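Local atomic coordinates of molybdopterin-guanine dinucleotide biosynthesis protein B (Escherichia coli, PDB entry 1NP6), a protein that binds GTP, hydrolyses it weakly, and may act as an adapter for efficient biosynthesis and use of the molybdopterin-guanine dinucleotide cofactor. Residues 6-11 / 101-107; 29-33 / 158-163; 113-119 / 131-137. One frame throughout, in Å; residues are numbered along the deposited sequence.

Contact 1. Residues 6-11 / 101-107; sequences IPLLAF and LDLILVE
Pro7 to Phe11 run parallel to Leu103 to Glu107 within the central sheet of the P-loop NTPase fold, where strand 8-12 leads into the Walker A loop. Four backbone hydrogen bonds zip the strands together. The straightest joins Ile104 N to Pro7 O (3.0 Å, 175°), whereas Val106 N reaches Leu9 O (2.9 Å) from above the carbonyl plane. Leu8, Ala10, Ile104 and Val106 face the side of helix 89-95; Leu9 and Leu105 face the opposite side, with Leu105 CD2 at the edge of the Phe11 ring, 3.9 Å from CE1. Ahead of strand 8-12, Ile6 sets CG1 between its backbone N and carbonyl carbon (chi1 74°), which carries CD1 over segment 101-107. That methyl touches Leu101 CB at 3.8 Å and Ile104 CD1 at 3.7 Å, the two isoleucine side chains crossing at about a right angle. It also lies against Leu103 N, 3.7 Å away, a buried amide with no partner in the model. With an alanine here, a gap would probably open between Leu101 and Ile104, and the Leu103 amide would lose its apolar cover. Directional backbone bonds thus set the register, while hydrocarbon on both faces adds apolar packing.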
# COMPACT_ATOMS: atom_id res chain seq x y z
N ILE B 6 4.43 -17.82 6.62
CA ILE B 6 5.37 -17.24 7.58
C ILE B 6 4.75 -16.81 8.92
O ILE B 6 3.60 -16.38 8.98
CB ILE B 6 6.25 -16.11 6.93
CG1 ILE B 6 5.46 -14.81 6.71
CG2 ILE B 6 6.89 -16.58 5.63
CD1 ILE B 6 6.35 -13.62 6.42
N PRO B 7 5.54 -16.92 10.00
CA PRO B 7 5.06 -16.62 11.35
C PRO B 7 4.63 -15.17 11.56
O PRO B 7 5.32 -14.23 11.13
CB PRO B 7 6.27 -16.93 12.23
CG PRO B 7 7.14 -17.80 11.42
CD PRO B 7 6.95 -17.36 10.00
N LEU B 8 3.48 -15.02 12.22
CA LEU B 8 2.97 -13.75 12.74
C LEU B 8 3.22 -13.67 14.26
O LEU B 8 2.94 -14.62 15.00
CB LEU B 8 1.47 -13.65 12.45
CG LEU B 8 0.94 -12.85 11.24
CD1 LEU B 8 1.47 -13.37 9.92
CD2 LEU B 8 -0.59 -12.82 11.23
N LEU B 9 3.73 -12.54 14.74
CA LEU B 9 4.01 -12.37 16.18
C LEU B 9 3.57 -10.99 16.69
O LEU B 9 4.05 -9.95 16.20
CB LEU B 9 5.52 -12.57 16.46
CG LEU B 9 6.00 -12.38 17.91
CD1 LEU B 9 5.48 -13.49 18.85
CD2 LEU B 9 7.52 -12.29 17.96
N ALA B 10 2.67 -10.97 17.66
CA ALA B 10 2.19 -9.70 18.21
C ALA B 10 2.96 -9.27 19.46
O ALA B 10 3.44 -10.11 20.23
CB ALA B 10 0.70 -9.78 18.52
N PHE B 11 3.04 -7.96 19.65
CA PHE B 11 3.53 -7.35 20.88
C PHE B 11 2.39 -6.58 21.51
O PHE B 11 1.78 -5.72 20.87
CB PHE B 11 4.73 -6.43 20.58
CG PHE B 11 6.04 -7.17 20.49
CD1 PHE B 11 6.40 -7.81 19.32
CD2 PHE B 11 6.88 -7.28 21.59
CE1 PHE B 11 7.58 -8.54 19.24
CE2 PHE B 11 8.06 -8.00 21.51
CZ PHE B 11 8.41 -8.62 20.34
N LEU B 101 9.92 -11.91 2.90
CA LEU B 101 9.84 -11.69 4.35
C LEU B 101 10.00 -13.00 5.11
O LEU B 101 9.66 -14.06 4.59
CB LEU B 101 8.50 -11.04 4.74
CG LEU B 101 8.12 -9.63 4.26
CD1 LEU B 101 6.68 -9.30 4.66
CD2 LEU B 101 9.07 -8.49 4.74
N ASP B 102 10.48 -12.91 6.35
CA ASP B 102 10.66 -14.07 7.22
C ASP B 102 9.72 -14.11 8.43
O ASP B 102 9.53 -15.16 9.03
CB ASP B 102 12.10 -14.10 7.75
CG ASP B 102 13.12 -14.10 6.63
OD1 ASP B 102 13.03 -14.98 5.75
OD2 ASP B 102 14.05 -13.26 6.54
N LEU B 103 9.15 -12.95 8.77
CA LEU B 103 8.47 -12.73 10.04
C LEU B 103 7.64 -11.47 9.95
O LEU B 103 8.13 -10.44 9.50
CB LEU B 103 9.51 -12.53 11.16
CG LEU B 103 9.03 -12.07 12.54
CD1 LEU B 103 8.48 -13.27 13.35
CD2 LEU B 103 10.13 -11.37 13.29
N ILE B 104 6.39 -11.53 10.39
CA ILE B 104 5.57 -10.32 10.45
C ILE B 104 5.22 -9.96 11.89
O ILE B 104 4.58 -10.74 12.60
CB ILE B 104 4.29 -10.51 9.57
CG1 ILE B 104 4.66 -10.69 8.09
CG2 ILE B 104 3.33 -9.35 9.74
CD1 ILE B 104 3.52 -11.30 7.22
N LEU B 105 5.65 -8.76 12.32
CA LEU B 105 5.32 -8.24 13.64
C LEU B 105 3.97 -7.51 13.61
O LEU B 105 3.66 -6.84 12.63
CB LEU B 105 6.41 -7.29 14.15
CG LEU B 105 7.83 -7.90 14.18
CD1 LEU B 105 8.93 -6.82 14.26
CD2 LEU B 105 7.95 -8.88 15.35
N VAL B 106 3.19 -7.62 14.70
CA VAL B 106 1.83 -7.04 14.78
C VAL B 106 1.63 -6.21 16.04
O VAL B 106 1.94 -6.67 17.14
CB VAL B 106 0.74 -8.15 14.70
CG1 VAL B 106 -0.68 -7.53 14.68
CG2 VAL B 106 0.98 -9.04 13.50
N GLU B 107 1.10 -5.00 15.87
CA GLU B 107 0.98 -4.03 16.97
C GLU B 107 -0.22 -3.04 16.88
O GLU B 107 -0.56 -2.56 15.81
CB GLU B 107 2.29 -3.23 17.04
CG GLU B 107 2.19 -1.93 17.80
CD GLU B 107 3.25 -0.95 17.39
OE1 GLU B 107 3.41 -0.72 16.17
OE2 GLU B 107 3.94 -0.44 18.29

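Contact 2. Residues 29-33 / 158-163; sequences ALCAR and VEGLAD
Arg33 turns CG anti to its carbonyl carbon and then runs extended from CG to NE, while Glu159 bends back at chi2 (-66°), and the two chains bring guanidinium and carboxylate together between the helices. Arg33 NH2 donates to Glu159 OE1 at 2.8 Å in a salt bridge. The planes of the two flat groups lie 18° apart; OE1 is met on its anti side and somewhat out of both planes, and the bond is bent, 140° at the hydrogen. A water completes the grip: it accepts from Arg33 NE (2.6 Å) and donates both to Glu159 OE1 (2.8 Å) and to Ala29 O (2.7 Å), so OE1 receives two hydrogens and the end of helix 19-32 is tied into the same network. Asp163 brings a second carboxylate to the guanidinium, nearly perpendicular to it, though its modelled approach is too short to be trusted. Beneath the charges lies a small apolar seam, in which Ala162 CB meets Ala29 CB at 4.3 Å and Leu30 CD2 at 4.2 Å; the same methyl also lies against Arg33 NE, 3.6 Å from Ala162 CB. An arginine near the C-terminal end of helix 19-32 and a glutamate in the first turn of the other probably also suit the two helix dipoles. The seam continues inward where Leu161 and Ala162 pack on Leu26, and both helices, 19-32 and 158-170, lie on the face of the parallel sheet that carries Leu9, Leu103 and Leu105.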
# COMPACT_ATOMS: atom_id res chain seq x y z
N ALA B 29 17.76 -4.74 15.19
CA ALA B 29 18.47 -5.86 15.75
C ALA B 29 18.16 -7.17 15.02
O ALA B 29 19.05 -7.99 14.78
CB ALA B 29 18.17 -5.99 17.22
N LEU B 30 16.89 -7.36 14.66
CA LEU B 30 16.52 -8.51 13.84
C LEU B 30 17.17 -8.43 12.45
O LEU B 30 17.73 -9.42 11.96
CB LEU B 30 14.99 -8.62 13.73
CG LEU B 30 14.22 -9.01 15.01
CD1 LEU B 30 12.71 -8.87 14.83
CD2 LEU B 30 14.59 -10.41 15.52
N CYS B 31 17.10 -7.26 11.82
CA CYS B 31 17.64 -7.04 10.49
C CYS B 31 19.15 -7.31 10.46
O CYS B 31 19.68 -7.81 9.47
CB CYS B 31 17.37 -5.61 10.03
SG CYS B 31 15.70 -5.29 9.44
N ALA B 32 19.83 -7.00 11.57
CA ALA B 32 21.28 -7.24 11.68
C ALA B 32 21.65 -8.72 11.62
O ALA B 32 22.73 -9.06 11.15
CB ALA B 32 21.82 -6.62 12.96
N ARG B 33 20.75 -9.59 12.09
CA ARG B 33 20.95 -11.05 12.02
C ARG B 33 20.53 -11.68 10.68
O ARG B 33 20.62 -12.91 10.49
CB ARG B 33 20.24 -11.74 13.19
CG ARG B 33 20.79 -11.42 14.57
CD ARG B 33 19.77 -11.60 15.68
NE ARG B 33 20.16 -10.95 16.93
CZ ARG B 33 20.73 -11.56 17.95
NH1 ARG B 33 21.00 -12.86 17.90
NH2 ARG B 33 21.05 -10.88 19.04
N VAL B 158 17.59 -5.91 24.67
CA VAL B 158 17.15 -6.00 23.27
C VAL B 158 17.79 -7.15 22.46
O VAL B 158 17.08 -7.84 21.71
CB VAL B 158 17.31 -4.64 22.53
CG1 VAL B 158 16.85 -4.75 21.07
CG2 VAL B 158 16.55 -3.54 23.24
N GLU B 159 19.10 -7.34 22.59
CA GLU B 159 19.76 -8.48 21.94
C GLU B 159 19.25 -9.84 22.46
O GLU B 159 19.13 -10.80 21.70
CB GLU B 159 21.29 -8.42 22.04
CG GLU B 159 21.92 -7.17 21.44
CD GLU B 159 21.76 -7.08 19.92
OE1 GLU B 159 21.80 -8.14 19.24
OE2 GLU B 159 21.58 -5.95 19.42
N GLY B 160 18.98 -9.91 23.76
CA GLY B 160 18.42 -11.10 24.37
C GLY B 160 17.04 -11.40 23.80
O GLY B 160 16.72 -12.56 23.52
N LEU B 161 16.24 -10.34 23.64
CA LEU B 161 14.91 -10.41 23.03
C LEU B 161 14.98 -10.89 21.57
O LEU B 161 14.20 -11.74 21.15
CB LEU B 161 14.20 -9.05 23.14
CG LEU B 161 12.75 -8.91 22.65
CD1 LEU B 161 11.84 -10.00 23.24
CD2 LEU B 161 12.21 -7.53 22.99
N ALA B 162 15.93 -10.35 20.80
CA ALA B 162 16.16 -10.78 19.43
C ALA B 162 16.56 -12.27 19.35
O ALA B 162 16.17 -12.96 18.41
CB ALA B 162 17.22 -9.88 18.73
N ASP B 163 17.31 -12.75 20.34
CA ASP B 163 17.70 -14.15 20.41
C ASP B 163 16.48 -15.03 20.65
O ASP B 163 16.37 -16.10 20.06
CB ASP B 163 18.72 -14.39 21.54
CG ASP B 163 20.11 -13.85 21.22
OD1 ASP B 163 20.35 -13.40 20.08
OD2 ASP B 163 21.03 -13.83 22.06
O HOH W 1 20.92 -8.49 16.62

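Contact 3. Residues 113-119 / 131-137; sequences EIAKIVL and LVIDRHV
His136 reaches from the turn before strand 137-142 onto the backbone of Glu113 and Ile114. Its CB rests on Ile114 O at 3.2 Å. From there CG, anti to the carbonyl carbon (chi1 -68°), stays near the same carbonyl, and the ring lays one face over the peptide that links the two residues: ND1 lies near Ile114 N, CE1 is 3.9 Å from Glu113 C, and NE2 at the far rim comes near Glu113 O. Arg135 CG sits over the centre of the opposite face. The backbone of His136 opens the parallel pairing of strands 116-120 and 137-142, two neighbours in the central sheet: Lys116 N makes a weak bond to His136 O (3.0 Å), and Val137 CA-H points to Lys116 O (3.3 Å). The turn from Asp134 to Val137 is type I, and within it Asp134 OD2 accepts from His136 N at 2.9 Å through its anti lone pair, an Asx turn. The other oxygen, OD1, faces Lys116 NZ at 3.5 Å in a long salt bridge; NZ also bonds to Glu112 O. Further along, Val118 CG2 touches Val137 CG2 at 3.7 Å, and Val118 CG1 slides past Leu131 CD2 at 3.9 Å.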
# COMPACT_ATOMS: atom_id res chain seq x y z
N GLU B 113 -5.26 -12.31 17.84
CA GLU B 113 -5.37 -13.70 18.26
C GLU B 113 -4.30 -14.62 17.65
O GLU B 113 -4.61 -15.54 16.88
CB GLU B 113 -6.79 -14.22 17.98
CG GLU B 113 -7.85 -13.62 18.90
CD GLU B 113 -8.49 -12.34 18.37
OE1 GLU B 113 -7.86 -11.62 17.58
OE2 GLU B 113 -9.65 -12.06 18.76
N ILE B 114 -3.04 -14.35 18.02
CA ILE B 114 -1.87 -15.10 17.54
C ILE B 114 -0.75 -15.10 18.60
O ILE B 114 -0.87 -14.42 19.61
CB ILE B 114 -1.34 -14.49 16.21
CG1 ILE B 114 -1.87 -13.06 16.01
CG2 ILE B 114 -1.73 -15.37 15.02
CD1 ILE B 114 -0.80 -11.98 16.02
N ALA B 115 0.32 -15.88 18.39
CA ALA B 115 1.50 -15.86 19.28
C ALA B 115 1.84 -14.42 19.67
O ALA B 115 1.78 -13.52 18.82
CB ALA B 115 2.69 -16.52 18.61
N LYS B 116 2.17 -14.22 20.94
CA LYS B 116 2.23 -12.87 21.51
C LYS B 116 3.28 -12.73 22.62
O LYS B 116 3.42 -13.61 23.47
CB LYS B 116 0.86 -12.52 22.09
CG LYS B 116 0.48 -11.05 22.04
CD LYS B 116 -1.03 -10.87 21.83
CE LYS B 116 -1.86 -11.80 22.72
NZ LYS B 116 -3.30 -11.41 22.73
N ILE B 117 4.01 -11.62 22.61
CA ILE B 117 4.84 -11.22 23.75
C ILE B 117 4.16 -10.02 24.42
O ILE B 117 3.74 -9.09 23.74
CB ILE B 117 6.30 -10.91 23.30
CG1 ILE B 117 6.95 -12.20 22.80
CG2 ILE B 117 7.12 -10.24 24.45
CD1 ILE B 117 8.26 -12.02 22.05
N VAL B 118 4.00 -10.10 25.74
CA VAL B 118 3.33 -9.07 26.54
C VAL B 118 4.41 -8.29 27.30
O VAL B 118 5.38 -8.86 27.76
CB VAL B 118 2.33 -9.71 27.54
CG1 VAL B 118 1.76 -8.69 28.55
CG2 VAL B 118 1.20 -10.38 26.77
N LEU B 119 4.24 -6.98 27.41
CA LEU B 119 5.24 -6.12 28.06
C LEU B 119 4.74 -5.60 29.39
O LEU B 119 3.53 -5.40 29.57
CB LEU B 119 5.61 -4.95 27.13
CG LEU B 119 5.82 -5.23 25.63
CD1 LEU B 119 6.12 -3.95 24.90
CD2 LEU B 119 6.90 -6.29 25.33
N LEU B 131 -2.14 -8.11 34.84
CA LEU B 131 -1.76 -8.64 33.53
C LEU B 131 -2.66 -9.80 33.09
O LEU B 131 -2.88 -10.74 33.86
CB LEU B 131 -0.31 -9.13 33.54
CG LEU B 131 0.82 -8.10 33.42
CD1 LEU B 131 2.16 -8.79 33.64
CD2 LEU B 131 0.80 -7.38 32.08
N VAL B 132 -3.17 -9.72 31.86
CA VAL B 132 -3.98 -10.79 31.28
C VAL B 132 -3.13 -11.66 30.33
O VAL B 132 -2.75 -11.23 29.24
CB VAL B 132 -5.29 -10.25 30.59
CG1 VAL B 132 -6.14 -9.47 31.58
CG2 VAL B 132 -4.99 -9.37 29.37
N ILE B 133 -2.82 -12.87 30.78
CA ILE B 133 -1.97 -13.80 30.04
C ILE B 133 -2.77 -14.99 29.52
O ILE B 133 -2.83 -16.04 30.18
CB ILE B 133 -0.79 -14.30 30.93
CG1 ILE B 133 0.01 -13.12 31.50
CG2 ILE B 133 0.11 -15.26 30.13
CD1 ILE B 133 1.05 -13.51 32.54
N ASP B 134 -3.36 -14.84 28.33
CA ASP B 134 -4.15 -15.89 27.68
C ASP B 134 -3.26 -16.96 27.03
O ASP B 134 -2.03 -16.95 27.21
CB ASP B 134 -5.13 -15.29 26.66
CG ASP B 134 -4.42 -14.58 25.51
OD1 ASP B 134 -4.71 -13.39 25.27
OD2 ASP B 134 -3.57 -15.13 24.78
N ARG B 135 -3.86 -17.88 26.28
CA ARG B 135 -3.14 -19.06 25.77
C ARG B 135 -2.11 -18.75 24.67
O ARG B 135 -1.22 -19.56 24.39
CB ARG B 135 -4.11 -20.15 25.29
CG ARG B 135 -4.99 -19.74 24.13
CD ARG B 135 -6.05 -20.77 23.75
NE ARG B 135 -5.96 -21.14 22.34
CZ ARG B 135 -5.17 -22.10 21.85
NH1 ARG B 135 -4.39 -22.80 22.66
NH2 ARG B 135 -5.16 -22.35 20.55
N HIS B 136 -2.23 -17.58 24.06
CA HIS B 136 -1.35 -17.18 22.96
C HIS B 136 -0.00 -16.59 23.38
O HIS B 136 0.87 -16.41 22.54
CB HIS B 136 -2.08 -16.21 22.03
CG HIS B 136 -3.21 -16.84 21.28
ND1 HIS B 136 -4.48 -16.30 21.25
CD2 HIS B 136 -3.27 -17.98 20.55
CE1 HIS B 136 -5.27 -17.07 20.52
NE2 HIS B 136 -4.56 -18.10 20.09
N VAL B 137 0.15 -16.26 24.66
CA VAL B 137 1.36 -15.58 25.16
C VAL B 137 2.55 -16.55 25.27
O VAL B 137 2.44 -17.58 25.93
CB VAL B 137 1.09 -14.88 26.52
CG1 VAL B 137 2.36 -14.21 27.10
CG2 VAL B 137 -0.03 -13.87 26.40

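In the fold
Contact 1 is the buried one; contacts 2 and 3 are only partly buried and have charged groups that are exposed or partly exposed. Contacts 1 and 3 share the parallel sheet, since strand 8-12 bonds to strand 103-107 on one edge and to strand 116-120 on the other, Ala10 N and O pairing with Ala115 O and Ile117 N. Contact 1 has four backbone bonds and hydrocarbon side chains, contact 3 a single weak one beside a lysine-aspartate pair and a histidine. Contact 2 instead joins two helices packed on that sheet through an arginine-glutamate salt bridge, a bridging water and a few apolar contacts; Leu30 touches Leu103 of contact 1, and Leu161 touches Ile117 of contact 3.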